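Local atomic coordinates of adenylation domain (Streptomyces sp., PDB entry 5N9X), a protein that is an adenylation domain of the AMP-binding (ANL) superfamily, built from a large N-terminal and a smaller C-terminal part and holding ATP and threonine. Residues V442-W454 with A459-A471. Sequence-based numbering, arbitrary orientation.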
ATOM      1  N   VAL A 442       1.393  15.248  19.704  1.00 20.02           N
ATOM      2  CA  VAL A 442       0.393  14.580  20.512  1.00 20.69           C
ATOM      3  C   VAL A 442       0.854  13.146  20.808  1.00 27.13           C
ATOM      4  O   VAL A 442       0.787  12.692  21.947  1.00 28.78           O
ATOM      5  CB  VAL A 442      -0.998  14.593  19.824  1.00 34.09           C
ATOM      6  CG1 VAL A 442      -1.961  13.638  20.525  1.00 24.66           C
ATOM      7  CG2 VAL A 442      -1.581  16.017  19.819  1.00 16.83           C
ATOM      8  N   ARG A 443       1.371  12.455  19.797  1.00 24.44           N
ATOM      9  CA  ARG A 443       1.897  11.098  19.978  1.00 28.61           C
ATOM     10  C   ARG A 443       3.032  10.992  21.020  1.00 27.66           C
ATOM     11  O   ARG A 443       3.243   9.940  21.625  1.00 19.74           O
ATOM     12  CB  ARG A 443       2.381  10.550  18.632  1.00 30.27           C
ATOM     13  CG  ARG A 443       1.340   9.752  17.883  1.00 29.30           C
ATOM     14  CD  ARG A 443       1.927   9.118  16.631  1.00 26.46           C
ATOM     15  NE  ARG A 443       0.970   9.173  15.530  1.00 37.63           N
ATOM     16  CZ  ARG A 443       1.090  10.004  14.499  1.00 37.67           C
ATOM     17  NH1 ARG A 443       2.131  10.830  14.428  1.00 33.10           N
ATOM     18  NH2 ARG A 443       0.176  10.013  13.546  1.00 31.85           N
ATOM     19  N   THR A 444       3.742  12.094  21.227  1.00 23.81           N
ATOM     20  CA  THR A 444       4.800  12.193  22.237  1.00 26.51           C
ATOM     21  C   THR A 444       4.294  11.848  23.644  1.00 26.86           C
ATOM     22  O   THR A 444       5.068  11.474  24.516  1.00 25.50           O
ATOM     23  CB  THR A 444       5.434  13.615  22.202  1.00 22.00           C
ATOM     24  OG1 THR A 444       6.509  13.624  21.261  1.00 24.08           O
ATOM     25  CG2 THR A 444       5.980  14.034  23.523  1.00 38.99           C
ATOM     26  N   HIS A 445       2.985  11.896  23.853  1.00 23.01           N
ATOM     27  CA  HIS A 445       2.442  11.479  25.148  1.00 33.82           C
ATOM     28  C   HIS A 445       2.467   9.956  25.322  1.00 26.17           C
ATOM     29  O   HIS A 445       1.822   9.236  24.576  1.00 25.87           O
ATOM     30  CB  HIS A 445       1.011  11.994  25.330  1.00 27.08           C
ATOM     31  CG  HIS A 445       0.518  11.916  26.738  1.00 20.65           C
ATOM     32  ND1 HIS A 445       0.188  10.726  27.350  1.00 27.58           N
ATOM     33  CD2 HIS A 445       0.314  12.881  27.659  1.00 20.33           C
ATOM     34  CE1 HIS A 445      -0.209  10.966  28.585  1.00 20.75           C
ATOM     35  NE2 HIS A 445      -0.144  12.267  28.797  1.00 24.38           N
ATOM     36  N   PRO A 446       3.153   9.475  26.365  1.00 27.20           N
ATOM     37  CA  PRO A 446       3.431   8.036  26.537  1.00 26.38           C
ATOM     38  C   PRO A 446       2.216   7.096  26.421  1.00 31.14           C
ATOM     39  O   PRO A 446       2.355   5.981  25.917  1.00 34.73           O
ATOM     40  CB  PRO A 446       4.032   7.951  27.950  1.00 25.45           C
ATOM     41  CG  PRO A 446       4.151   9.383  28.459  1.00 30.39           C
ATOM     42  CD  PRO A 446       3.275  10.238  27.619  1.00 23.09           C
ATOM     43  N   ALA A 447       1.049   7.548  26.864  1.00 39.50           N
ATOM     44  CA  ALA A 447      -0.155   6.721  26.853  1.00 33.46           C
ATOM     45  C   ALA A 447      -0.991   6.894  25.567  1.00 39.10           C
ATOM     46  O   ALA A 447      -2.107   6.347  25.453  1.00 33.30           O
ATOM     47  CB  ALA A 447      -1.001   7.034  28.073  1.00 23.65           C
ATOM     48  N   VAL A 448      -0.452   7.643  24.609  1.00 23.78           N
ATOM     49  CA  VAL A 448      -1.116   7.835  23.336  1.00 30.35           C
ATOM     50  C   VAL A 448      -0.484   7.015  22.221  1.00 34.97           C
ATOM     51  O   VAL A 448       0.669   7.255  21.865  1.00 30.57           O
ATOM     52  CB  VAL A 448      -1.093   9.310  22.897  1.00 30.40           C
ATOM     53  CG1 VAL A 448      -1.721   9.441  21.511  1.00 23.26           C
ATOM     54  CG2 VAL A 448      -1.821  10.176  23.904  1.00 25.74           C
ATOM     55  N   VAL A 449      -1.237   6.067  21.660  1.00 35.97           N
ATOM     56  CA  VAL A 449      -0.787   5.348  20.465  1.00 33.34           C
ATOM     57  C   VAL A 449      -0.816   6.235  19.218  1.00 26.84           C
ATOM     58  O   VAL A 449       0.220   6.476  18.612  1.00 36.10           O
ATOM     59  CB  VAL A 449      -1.638   4.073  20.188  1.00 36.03           C
ATOM     60  CG1 VAL A 449      -0.893   3.139  19.240  1.00 40.30           C
ATOM     61  CG2 VAL A 449      -1.927   3.328  21.475  1.00 38.76           C
ATOM     62  N   ASP A 450      -1.992   6.719  18.833  1.00 21.28           N
ATOM     63  CA  ASP A 450      -2.122   7.379  17.537  1.00 20.76           C
ATOM     64  C   ASP A 450      -2.925   8.667  17.579  1.00 21.60           C
ATOM     65  O   ASP A 450      -3.811   8.830  18.418  1.00 25.60           O
ATOM     66  CB  ASP A 450      -2.769   6.418  16.537  1.00 26.59           C
ATOM     67  CG  ASP A 450      -2.135   6.488  15.171  1.00 31.08           C
ATOM     68  OD1 ASP A 450      -1.699   7.589  14.748  1.00 37.87           O
ATOM     69  OD2 ASP A 450      -2.056   5.420  14.524  1.00 49.15           O
ATOM     70  N   ALA A 451      -2.640   9.570  16.646  1.00 29.30           N
ATOM     71  CA  ALA A 451      -3.357  10.839  16.569  1.00 28.21           C
ATOM     72  C   ALA A 451      -3.637  11.284  15.125  1.00 21.24           C
ATOM     73  O   ALA A 451      -2.833  11.055  14.235  1.00 21.52           O
ATOM     74  CB  ALA A 451      -2.570  11.917  17.304  1.00 27.99           C
ATOM     75  N   VAL A 452      -4.781  11.932  14.914  1.00 25.64           N
ATOM     76  CA  VAL A 452      -5.105  12.592  13.648  1.00 17.47           C
ATOM     77  C   VAL A 452      -5.461  14.046  13.938  1.00 17.41           C
ATOM     78  O   VAL A 452      -6.380  14.315  14.717  1.00 18.84           O
ATOM     79  CB  VAL A 452      -6.279  11.908  12.931  1.00 22.87           C
ATOM     80  CG1 VAL A 452      -6.713  12.695  11.684  1.00 19.00           C
ATOM     81  CG2 VAL A 452      -5.924  10.485  12.586  1.00 21.78           C
ATOM     82  N   VAL A 453      -4.729  14.979  13.338  1.00 16.07           N
ATOM     83  CA  VAL A 453      -4.966  16.389  13.597  1.00 17.43           C
ATOM     84  C   VAL A 453      -5.384  17.065  12.303  1.00 17.08           C
ATOM     85  O   VAL A 453      -4.717  16.896  11.279  1.00 17.46           O
ATOM     86  CB  VAL A 453      -3.713  17.102  14.168  1.00 20.26           C
ATOM     87  CG1 VAL A 453      -3.988  18.591  14.369  1.00 18.95           C
ATOM     88  CG2 VAL A 453      -3.261  16.461  15.467  1.00 21.64           C
ATOM     89  N   TRP A 454      -6.484  17.813  12.325  1.00 14.04           N
ATOM     90  CA  TRP A 454      -6.895  18.541  11.119  1.00 27.60           C
ATOM     91  C   TRP A 454      -7.579  19.883  11.407  1.00 18.31           C
ATOM     92  O   TRP A 454      -7.931  20.183  12.542  1.00 17.63           O
ATOM     93  CB  TRP A 454      -7.811  17.660  10.250  1.00 13.87           C
ATOM     94  CG  TRP A 454      -9.193  17.466  10.763  1.00 16.75           C
ATOM     95  CD1 TRP A 454     -10.346  18.034  10.281  1.00 19.33           C
ATOM     96  CD2 TRP A 454      -9.587  16.623  11.844  1.00 15.53           C
ATOM     97  NE1 TRP A 454     -11.430  17.590  11.001  1.00 12.92           N
ATOM     98  CE2 TRP A 454     -10.994  16.726  11.968  1.00 13.39           C
ATOM     99  CE3 TRP A 454      -8.885  15.799  12.736  1.00 14.57           C
ATOM    100  CZ2 TRP A 454     -11.710  16.028  12.938  1.00 16.87           C
ATOM    101  CZ3 TRP A 454      -9.589  15.109  13.703  1.00 14.31           C
ATOM    102  CH2 TRP A 454     -10.992  15.229  13.802  1.00 21.40           C
ATOM    103  N   ALA A 459     -18.210  25.932  11.315  1.00 49.57           N
ATOM    104  CA  ALA A 459     -19.083  26.709  10.463  1.00 49.59           C
ATOM    105  C   ALA A 459     -18.161  27.390   9.469  1.00 54.51           C
ATOM    106  O   ALA A 459     -16.952  27.441   9.699  1.00 56.81           O
ATOM    107  CB  ALA A 459     -19.881  27.731  11.266  1.00 46.24           C
ATOM    108  N   PRO A 460     -18.716  27.903   8.357  1.00 62.71           N
ATOM    109  CA  PRO A 460     -17.949  28.793   7.468  1.00 59.49           C
ATOM    110  C   PRO A 460     -17.149  29.877   8.202  1.00 59.73           C
ATOM    111  O   PRO A 460     -16.005  30.156   7.820  1.00 59.00           O
ATOM    112  CB  PRO A 460     -19.036  29.409   6.592  1.00 56.56           C
ATOM    113  CG  PRO A 460     -20.037  28.305   6.473  1.00 64.74           C
ATOM    114  CD  PRO A 460     -20.058  27.619   7.815  1.00 56.85           C
ATOM    115  N   GLY A 461     -17.726  30.465   9.246  1.00 51.57           N
ATOM    116  CA  GLY A 461     -17.006  31.443  10.043  1.00 55.20           C
ATOM    117  C   GLY A 461     -15.913  30.863  10.936  1.00 47.11           C
ATOM    118  O   GLY A 461     -14.840  31.451  11.077  1.00 45.33           O
ATOM    119  N   ASP A 462     -16.186  29.700  11.520  1.00 40.20           N
ATOM    120  CA  ASP A 462     -15.334  29.120  12.553  1.00 37.37           C
ATOM    121  C   ASP A 462     -14.522  27.935  12.031  1.00 37.27           C
ATOM    122  O   ASP A 462     -15.047  26.828  11.902  1.00 44.95           O
ATOM    123  CB  ASP A 462     -16.200  28.683  13.741  1.00 32.97           C
ATOM    124  CG  ASP A 462     -15.386  28.323  14.979  1.00 40.00           C
ATOM    125  OD1 ASP A 462     -14.186  28.683  15.055  1.00 39.43           O
ATOM    126  OD2 ASP A 462     -15.974  27.691  15.892  1.00 32.70           O
ATOM    127  N   SER A 463     -13.249  28.165  11.722  1.00 33.53           N
ATOM    128  CA  SER A 463     -12.341  27.071  11.374  1.00 32.05           C
ATOM    129  C   SER A 463     -11.286  26.869  12.461  1.00 34.00           C
ATOM    130  O   SER A 463     -10.489  27.770  12.730  1.00 27.87           O
ATOM    131  CB  SER A 463     -11.660  27.333  10.026  1.00 28.27           C
ATOM    132  OG  SER A 463     -12.411  26.792   8.954  1.00 35.21           O
ATOM    133  N   ARG A 464     -11.272  25.687  13.080  1.00 34.98           N
ATOM    134  CA  ARG A 464     -10.304  25.422  14.150  1.00 29.63           C
ATOM    135  C   ARG A 464      -9.596  24.066  14.078  1.00 29.26           C
ATOM    136  O   ARG A 464     -10.130  23.073  13.554  1.00 32.99           O
ATOM    137  CB  ARG A 464     -10.980  25.553  15.532  1.00 35.14           C
ATOM    138  CG  ARG A 464     -11.576  26.919  15.862  1.00 29.75           C
ATOM    139  CD  ARG A 464     -12.148  26.974  17.281  1.00 27.00           C
ATOM    140  NE  ARG A 464     -13.547  26.546  17.298  1.00 29.87           N
ATOM    141  CZ  ARG A 464     -14.009  25.489  17.967  1.00 27.95           C
ATOM    142  NH1 ARG A 464     -13.191  24.743  18.705  1.00 21.63           N
ATOM    143  NH2 ARG A 464     -15.296  25.184  17.908  1.00 21.41           N
ATOM    144  N   LEU A 465      -8.379  24.066  14.625  1.00 33.07           N
ATOM    145  CA  LEU A 465      -7.557  22.880  14.841  1.00 22.58           C
ATOM    146  C   LEU A 465      -8.192  21.866  15.787  1.00 23.70           C
ATOM    147  O   LEU A 465      -8.543  22.190  16.924  1.00 18.91           O
ATOM    148  CB  LEU A 465      -6.202  23.280  15.405  1.00 30.41           C
ATOM    149  CG  LEU A 465      -4.996  23.179  14.481  1.00 29.95           C
ATOM    150  CD1 LEU A 465      -3.712  23.227  15.288  1.00 24.08           C
ATOM    151  CD2 LEU A 465      -5.094  21.906  13.679  1.00 20.54           C
ATOM    152  N   VAL A 466      -8.294  20.628  15.318  1.00 22.28           N
ATOM    153  CA  VAL A 466      -8.957  19.567  16.062  1.00 24.66           C
ATOM    154  C   VAL A 466      -8.064  18.322  16.064  1.00 19.67           C
ATOM    155  O   VAL A 466      -7.236  18.147  15.171  1.00 18.70           O
ATOM    156  CB  VAL A 466     -10.362  19.294  15.452  1.00 24.32           C
ATOM    157  CG1 VAL A 466     -10.941  17.990  15.908  1.00 27.70           C
ATOM    158  CG2 VAL A 466     -11.292  20.424  15.815  1.00 22.33           C
ATOM    159  N   CYS A 467      -8.191  17.502  17.102  1.00 17.10           N
ATOM    160  CA  CYS A 467      -7.435  16.261  17.198  1.00 18.16           C
ATOM    161  C   CYS A 467      -8.299  15.091  17.631  1.00 18.43           C
ATOM    162  O   CYS A 467      -9.054  15.189  18.600  1.00 18.30           O
ATOM    163  CB  CYS A 467      -6.268  16.405  18.175  1.00 13.98           C
ATOM    164  SG  CYS A 467      -5.441  14.831  18.543  1.00 19.05           S
ATOM    165  N   ALA A 468      -8.179  13.980  16.914  1.00 15.18           N
ATOM    166  CA  ALA A 468      -8.636  12.706  17.456  1.00 16.53           C
ATOM    167  C   ALA A 468      -7.399  11.852  17.800  1.00 21.33           C
ATOM    168  O   ALA A 468      -6.353  11.923  17.134  1.00 16.88           O
ATOM    169  CB  ALA A 468      -9.548  11.987  16.485  1.00 12.90           C
ATOM    170  N   TYR A 469      -7.510  11.059  18.852  1.00 20.23           N
ATOM    171  CA  TYR A 469      -6.380  10.258  19.293  1.00 27.77           C
ATOM    172  C   TYR A 469      -6.855   8.989  20.007  1.00 22.91           C
ATOM    173  O   TYR A 469      -7.974   8.927  20.513  1.00 19.16           O
ATOM    174  CB  TYR A 469      -5.471  11.075  20.227  1.00 21.44           C
ATOM    175  CG  TYR A 469      -6.138  11.341  21.560  1.00 25.72           C
ATOM    176  CD1 TYR A 469      -7.154  12.281  21.672  1.00 17.73           C
ATOM    177  CD2 TYR A 469      -5.781  10.622  22.691  1.00 17.81           C
ATOM    178  CE1 TYR A 469      -7.773  12.516  22.869  1.00 18.06           C
ATOM    179  CE2 TYR A 469      -6.398  10.847  23.898  1.00 19.68           C
ATOM    180  CZ  TYR A 469      -7.389  11.797  23.983  1.00 27.62           C
ATOM    181  OH  TYR A 469      -8.004  12.025  25.191  1.00 29.72           O
ATOM    182  N   THR A 470      -5.972   8.001  20.080  1.00 21.45           N
ATOM    183  CA  THR A 470      -6.291   6.726  20.711  1.00 26.04           C
ATOM    184  C   THR A 470      -5.311   6.407  21.831  1.00 25.22           C
ATOM    185  O   THR A 470      -4.187   6.907  21.834  1.00 35.97           O
ATOM    186  CB  THR A 470      -6.279   5.578  19.680  1.00 31.56           C
ATOM    187  OG1 THR A 470      -5.092   5.669  18.887  1.00 33.01           O
ATOM    188  CG2 THR A 470      -7.490   5.691  18.750  1.00 26.96           C
ATOM    189  N   ALA A 471      -5.737   5.578  22.779  1.00 28.72           N
ATOM    190  CA  ALA A 471      -4.876   5.139  23.879  1.00 33.86           C
ATOM    191  C   ALA A 471      -4.387   3.710  23.654  1.00 39.18           C
ATOM    192  O   ALA A 471      -3.497   3.219  24.353  1.00 50.73           O
ATOM    193  CB  ALA A 471      -5.616   5.248  25.205  1.00 33.68           C
TER
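Trp454 lays its indole beside Val466, its partner in an antiparallel hydrogen-bonded pair. From CB the chain turns with CG between the backbone N and the carbonyl carbon (chi1 74°), which swings the six-membered ring over the neighbouring strand. CE3 lies 3.8 Å from Val466 O; CZ3, further out, brings the ring edge to 3.7 Å from Ala468 N; CZ2 and CH2 both meet Val466 CG1, CH2 at 3.5 Å, and this methyl sits over one ring face in a CH-pi contact. On the pyrrole side, NE1 hydrogen-bonds to ND1 of His456. A broad indole suits this place because it spans two partners at once, and the short side chain of Ala468 lets its rim come close. The strands form the beta hairpin of the C-terminal AMP-binding domain, 463-470 being the middle strand of three, with helix 518-528 packed on the Trp454, Val466 and Ala468 face. Val452 N gives Ala468 O a nearly straight 2.7 Å hydrogen bond (169°). On the other face, where Tyr469 touches helix 482-492, Val453, whose branching at CB suits an extended strand, sends CG2 to Cys467 CB (4.0 Å) and CG1 to Leu465 CD2 (3.6 Å). Near the hairpin's open end, Thr470 OG1 accepts a weak hydrogen bond from Asp450 N, while Arg443 makes a side-on salt bridge to Asp450, NE and NH2 both on OD1.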